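Local structure of 4-hydroxy-tetrahydrodipicolinate synthase (Methanocaldococcus jannaschii DSM 2661, 2YXG) at residues A[31-36]-A[207-212]; A[191-196]-A[214-219]. The protein probably catalyses the condensation of pyruvate with aspartate beta-semialdehyde to 4-hydroxy-tetrahydrodipicolinate, a step of lysine biosynthesis, working as a homotetramer built as a dimer of dimers. All blocks are in the same frame, centred on the assembly; numbering follows the deposited sequence.

Contact 1: residues A[31-36]-A[207-212]; sequences IENGVS and IVPKEF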
loop_
_atom_site.group_PDB
_atom_site.type_symbol
_atom_site.label_atom_id
_atom_site.label_comp_id
_atom_site.label_asym_id
_atom_site.label_seq_id
_atom_site.Cartn_x
_atom_site.Cartn_y
_atom_site.Cartn_z
ATOM N N ILE A 31 -8.644 31.561 -20.654
ATOM C CA ILE A 31 -7.713 32.655 -21.020
ATOM C C ILE A 31 -8.170 33.980 -20.405
ATOM O O ILE A 31 -7.336 34.665 -19.831
ATOM C CB ILE A 31 -7.458 32.774 -22.558
ATOM C CG1 ILE A 31 -6.888 31.452 -23.129
ATOM C CG2 ILE A 31 -6.545 34.051 -22.894
ATOM C CD1 ILE A 31 -6.646 31.453 -24.667
ATOM N N GLU A 32 -9.468 34.292 -20.504
ATOM C CA GLU A 32 -10.062 35.530 -19.928
ATOM C C GLU A 32 -9.648 35.597 -18.460
ATOM O O GLU A 32 -9.365 36.658 -17.906
ATOM C CB GLU A 32 -11.642 35.550 -19.966
ATOM C CG GLU A 32 -12.424 35.545 -21.362
ATOM C CD GLU A 32 -13.982 35.086 -21.303
ATOM O OE1 GLU A 32 -14.653 35.177 -20.233
ATOM O OE2 GLU A 32 -14.541 34.624 -22.353
ATOM N N ASN A 33 -9.626 34.430 -17.821
ATOM C CA ASN A 33 -9.449 34.387 -16.392
ATOM C C ASN A 33 -8.009 34.267 -15.927
ATOM O O ASN A 33 -7.748 34.022 -14.735
ATOM C CB ASN A 33 -10.408 33.364 -15.781
ATOM C CG ASN A 33 -11.838 33.893 -15.785
ATOM O OD1 ASN A 33 -12.684 33.539 -16.638
ATOM N ND2 ASN A 33 -12.093 34.809 -14.877
ATOM N N GLY A 34 -7.067 34.439 -16.865
ATOM C CA GLY A 34 -5.682 34.637 -16.458
ATOM C C GLY A 34 -4.805 33.412 -16.340
ATOM O O GLY A 34 -3.681 33.531 -15.862
ATOM N N VAL A 35 -5.267 32.264 -16.837
ATOM C CA VAL A 35 -4.427 31.057 -16.879
ATOM C C VAL A 35 -3.096 31.283 -17.666
ATOM O O VAL A 35 -3.036 32.131 -18.567
ATOM C CB VAL A 35 -5.208 29.764 -17.374
ATOM C CG1 VAL A 35 -6.461 29.484 -16.489
ATOM C CG2 VAL A 35 -5.575 29.809 -18.861
ATOM N N SER A 36 -2.025 30.559 -17.320
ATOM C CA SER A 36 -0.741 30.662 -18.079
ATOM C C SER A 36 -0.704 29.865 -19.386
ATOM O O SER A 36 0.083 30.151 -20.301
ATOM C CB SER A 36 0.425 30.166 -17.242
ATOM O OG SER A 36 0.581 30.963 -16.118
ATOM N N ILE A 207 -13.041 25.064 -13.424
ATOM C CA ILE A 207 -14.275 25.448 -12.736
ATOM C C ILE A 207 -14.078 26.865 -12.158
ATOM O O ILE A 207 -14.936 27.748 -12.299
ATOM C CB ILE A 207 -14.595 24.456 -11.511
ATOM C CG1 ILE A 207 -14.877 23.034 -11.967
ATOM C CG2 ILE A 207 -15.802 24.928 -10.664
ATOM C CD1 ILE A 207 -15.817 23.037 -13.184
ATOM N N VAL A 208 -12.945 27.051 -11.479
ATOM C CA VAL A 208 -12.646 28.321 -10.810
ATOM C C VAL A 208 -11.287 28.850 -11.246
ATOM O O VAL A 208 -10.397 29.004 -10.403
ATOM C CB VAL A 208 -12.722 28.190 -9.267
ATOM C CG1 VAL A 208 -14.211 28.155 -8.826
ATOM C CG2 VAL A 208 -12.000 26.962 -8.798
ATOM N N PRO A 209 -11.125 29.120 -12.573
ATOM C CA PRO A 209 -9.790 29.587 -13.081
ATOM C C PRO A 209 -9.274 30.849 -12.380
ATOM O O PRO A 209 -8.112 30.921 -12.039
ATOM C CB PRO A 209 -10.038 29.883 -14.577
ATOM C CG PRO A 209 -11.529 29.847 -14.768
ATOM C CD PRO A 209 -12.138 29.045 -13.645
ATOM N N LYS A 210 -10.142 31.820 -12.124
ATOM C CA LYS A 210 -9.650 33.089 -11.594
ATOM C C LYS A 210 -9.117 32.956 -10.163
ATOM O O LYS A 210 -8.070 33.510 -9.806
ATOM C CB LYS A 210 -10.718 34.184 -11.711
ATOM C CG LYS A 210 -10.263 35.548 -11.248
ATOM C CD LYS A 210 -11.326 36.625 -11.611
ATOM C CE LYS A 210 -11.233 37.907 -10.731
ATOM N NZ LYS A 210 -12.544 38.670 -10.776
ATOM N N GLU A 211 -9.831 32.166 -9.369
ATOM C CA GLU A 211 -9.463 31.913 -7.996
ATOM C C GLU A 211 -8.167 31.110 -7.872
ATOM O O GLU A 211 -7.263 31.461 -7.093
ATOM C CB GLU A 211 -10.632 31.218 -7.306
ATOM C CG GLU A 211 -11.932 32.057 -7.259
ATOM C CD GLU A 211 -12.806 31.985 -8.532
ATOM O OE1 GLU A 211 -12.376 31.530 -9.636
ATOM O OE2 GLU A 211 -13.965 32.444 -8.439
ATOM N N PHE A 212 -8.066 30.033 -8.647
ATOM C CA PHE A 212 -6.841 29.256 -8.656
ATOM C C PHE A 212 -5.608 30.049 -9.114
ATOM O O PHE A 212 -4.613 30.012 -8.450
ATOM C CB PHE A 212 -7.005 27.964 -9.476
ATOM C CG PHE A 212 -6.471 26.750 -8.761
ATOM C CD1 PHE A 212 -6.938 26.436 -7.471
ATOM C CD2 PHE A 212 -5.475 25.963 -9.331
ATOM C CE1 PHE A 212 -6.435 25.351 -6.764
ATOM C CE2 PHE A 212 -4.958 24.855 -8.618
ATOM C CZ PHE A 212 -5.451 24.563 -7.340
#
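N33 and K210 bring the two backbones together, with 5.0 Å between N33 CA and K210 CA, where the turn after helix 20-32 meets the first turn of helix 209-221. No hydrogen bond joins the segments; van der Waals contact holds them together. N33 and P209 supply most of it: N33 CB lies 3.7 Å from P209 CB and 3.8 Å from P209 CG, so the base of the asparagine side chain rests against CB and CG of the pyrrolidine ring. The first torsion of N33, with CG opposite the carbonyl carbon (chi1 -74°), carries the end of the side chain past that ring to the root of K210. The N33 and K210 side chains cross at about a right angle, while the extended lysine leads its amine away from the turn. V35 adds a thinner apolar touch from its CG1, 4.1 Å from P209 CB. The same proline ring therefore receives both N33 and V35, and F29 and L30 of helix 20-32 also touch it. G34 closes the turn: its N bonds to I31 O at 3.0 Å, and at its phi of 92° a CB would press against the preceding carbonyl O. On the other segment, V208 occupies the N-cap position, and F212 N reaches V208 O at 3.1 Å, marking the first helical turn. The turn leaving the first barrel helix, 20-32, thus packs on the first turn of the helix after the eighth strand, 199-202, where the ring of outer helices of a TIM barrel closes.

Contact 2: residues A[191-196]-A[214-219]; sequences PIIALG and EMVNYA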
loop_
_atom_site.group_PDB
_atom_site.type_symbol
_atom_site.label_atom_id
_atom_site.label_comp_id
_atom_site.label_asym_id
_atom_site.label_seq_id
_atom_site.Cartn_x
_atom_site.Cartn_y
_atom_site.Cartn_z
ATOM N N PRO A 191 1.311 23.423 -0.816
ATOM C CA PRO A 191 2.568 22.912 -0.260
ATOM C C PRO A 191 3.694 22.604 -1.294
ATOM O O PRO A 191 4.885 22.846 -1.020
ATOM C CB PRO A 191 2.131 21.666 0.502
ATOM C CG PRO A 191 0.881 21.247 -0.089
ATOM C CD PRO A 191 0.194 22.500 -0.565
ATOM N N ILE A 192 3.337 22.143 -2.485
ATOM C CA ILE A 192 4.363 22.006 -3.550
ATOM C C ILE A 192 5.094 23.333 -3.945
ATOM O O ILE A 192 6.285 23.357 -4.108
ATOM C CB ILE A 192 3.805 21.193 -4.782
ATOM C CG1 ILE A 192 3.564 19.717 -4.362
ATOM C CG2 ILE A 192 4.742 21.332 -6.023
ATOM C CD1 ILE A 192 2.874 18.845 -5.419
ATOM N N ILE A 193 4.383 24.437 -4.044
ATOM C CA ILE A 193 5.004 25.760 -4.305
ATOM C C ILE A 193 5.900 26.257 -3.163
ATOM O O ILE A 193 6.987 26.813 -3.402
ATOM C CB ILE A 193 3.938 26.795 -4.684
ATOM C CG1 ILE A 193 3.240 26.397 -6.005
ATOM C CG2 ILE A 193 4.531 28.141 -4.837
ATOM C CD1 ILE A 193 1.954 27.247 -6.272
ATOM N N ALA A 194 5.452 26.010 -1.928
ATOM C CA ALA A 194 6.259 26.274 -0.735
ATOM C C ALA A 194 7.595 25.547 -0.810
ATOM O O ALA A 194 8.641 26.079 -0.387
ATOM C CB ALA A 194 5.488 25.868 0.544
ATOM N N LEU A 195 7.559 24.331 -1.358
ATOM C CA LEU A 195 8.749 23.529 -1.478
ATOM C C LEU A 195 9.619 24.024 -2.628
ATOM O O LEU A 195 10.758 23.585 -2.731
ATOM C CB LEU A 195 8.416 22.052 -1.683
ATOM C CG LEU A 195 8.150 21.272 -0.390
ATOM C CD1 LEU A 195 7.526 19.861 -0.691
ATOM C CD2 LEU A 195 9.422 21.137 0.499
ATOM N N GLY A 196 9.076 24.920 -3.448
ATOM C CA GLY A 196 9.755 25.518 -4.620
ATOM C C GLY A 196 9.180 25.149 -5.999
ATOM O O GLY A 196 9.812 25.415 -7.039
ATOM N N GLU A 214 -5.156 33.175 -8.848
ATOM C CA GLU A 214 -4.742 34.116 -7.857
ATOM C C GLU A 214 -4.147 33.417 -6.617
ATOM O O GLU A 214 -3.161 33.918 -6.052
ATOM C CB GLU A 214 -5.817 35.173 -7.609
ATOM C CG GLU A 214 -6.862 34.867 -6.627
ATOM C CD GLU A 214 -7.684 36.175 -6.253
ATOM O OE1 GLU A 214 -8.393 36.733 -7.188
ATOM O OE2 GLU A 214 -7.581 36.623 -5.042
ATOM N N MET A 215 -4.641 32.212 -6.277
ATOM C CA MET A 215 -4.064 31.488 -5.130
ATOM C C MET A 215 -2.601 31.148 -5.447
ATOM O O MET A 215 -1.718 31.325 -4.622
ATOM C CB MET A 215 -4.808 30.167 -4.869
ATOM C CG MET A 215 -4.259 29.373 -3.647
ATOM S SD MET A 215 -4.896 27.694 -3.654
ATOM C CE MET A 215 -3.743 26.976 -4.851
ATOM N N VAL A 216 -2.372 30.666 -6.668
ATOM C CA VAL A 216 -1.059 30.323 -7.151
ATOM C C VAL A 216 -0.091 31.511 -7.208
ATOM O O VAL A 216 1.019 31.420 -6.742
ATOM C CB VAL A 216 -1.184 29.522 -8.507
ATOM C CG1 VAL A 216 0.161 29.271 -9.144
ATOM C CG2 VAL A 216 -1.800 28.155 -8.201
ATOM N N ASN A 217 -0.537 32.640 -7.750
ATOM C CA ASN A 217 0.275 33.877 -7.730
ATOM C C ASN A 217 0.629 34.293 -6.308
ATOM O O ASN A 217 1.764 34.726 -6.066
ATOM C CB ASN A 217 -0.430 35.019 -8.451
ATOM C CG ASN A 217 -0.382 34.872 -9.966
ATOM O OD1 ASN A 217 0.490 34.195 -10.514
ATOM N ND2 ASN A 217 -1.319 35.513 -10.648
ATOM N N TYR A 218 -0.308 34.153 -5.355
ATOM C CA TYR A 218 0.061 34.458 -3.939
ATOM C C TYR A 218 1.146 33.509 -3.425
ATOM O O TYR A 218 2.109 33.943 -2.792
ATOM C CB TYR A 218 -1.133 34.379 -2.966
ATOM C CG TYR A 218 -2.088 35.522 -3.043
ATOM C CD1 TYR A 218 -1.631 36.846 -3.051
ATOM C CD2 TYR A 218 -3.474 35.282 -3.088
ATOM C CE1 TYR A 218 -2.536 37.910 -3.138
ATOM C CE2 TYR A 218 -4.390 36.333 -3.154
ATOM C CZ TYR A 218 -3.935 37.639 -3.178
ATOM O OH TYR A 218 -4.883 38.688 -3.229
ATOM N N ALA A 219 0.954 32.207 -3.661
ATOM C CA ALA A 219 1.929 31.222 -3.231
ATOM C C ALA A 219 3.273 31.439 -3.946
ATOM O O ALA A 219 4.323 31.286 -3.315
ATOM C CB ALA A 219 1.401 29.782 -3.443
#
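I193 packs against A219 and V216 and, with 82 Å² covered, gives more than half of the buried surface. I193 CA lies 6.4 Å from A219 CA, and both branches of the isoleucine come against the alanine methyl from one side: I193 CG2 and I193 CD1 are each 3.8 Å from A219 CB. CG2 of I193 also rests on the backbone, 3.5 Å from A219 O. The torsions account for this fork. CG2 stands opposite the backbone N, CG1 opposite the carbonyl carbon (chi1 -63°), and the nearly extended chi2 of 168° sends I193 CD1 on to 3.9 Å from V216 CG1. I193 and V216 cross at about a right angle. Since V216 and A219 are three residues apart, they present neighbouring points on one face of helix 209-221, and a single side chain from the other helix spans both. An alanine in place of I193 would probably leave V216 CG1 without its partner and A219 with only a CB to touch, opening a gap between the helices. Just beyond I193 the chain turns off in a Schellman motif, with G196 N bonded to I193 O at 2.8 Å and G196 at positive phi. This end of the helix also faces a second subunit, where R228 and Y232 of that chain hydrogen-bond to A194 O and L195 O, respectively. The contact is buried helix-helix packing between consecutive helices on the outside of a TIM barrel, those preceding and following strand 199-202.

In the fold
From the N terminus, the chain runs through strand 4-7 and helix 20-32 to segment 31-36, and then makes most of the barrel before reaching 191-196. Strand 199-202, which carries I201, predicted to bind pyruvate, follows, and then 207-212 and 214-219 come in succession on helix 209-221. Contact 1 thus closes a loop of 170 residues, contact 2 one of only 17. Their segments alternate along the chain, so the two loops cross rather than nest. Their centres are about 15 Å apart, with helix 209-221 common to both, so contact 1 ties the start of this late helix to the early one and contact 2 ties its later turns to its predecessor, helix 189-194.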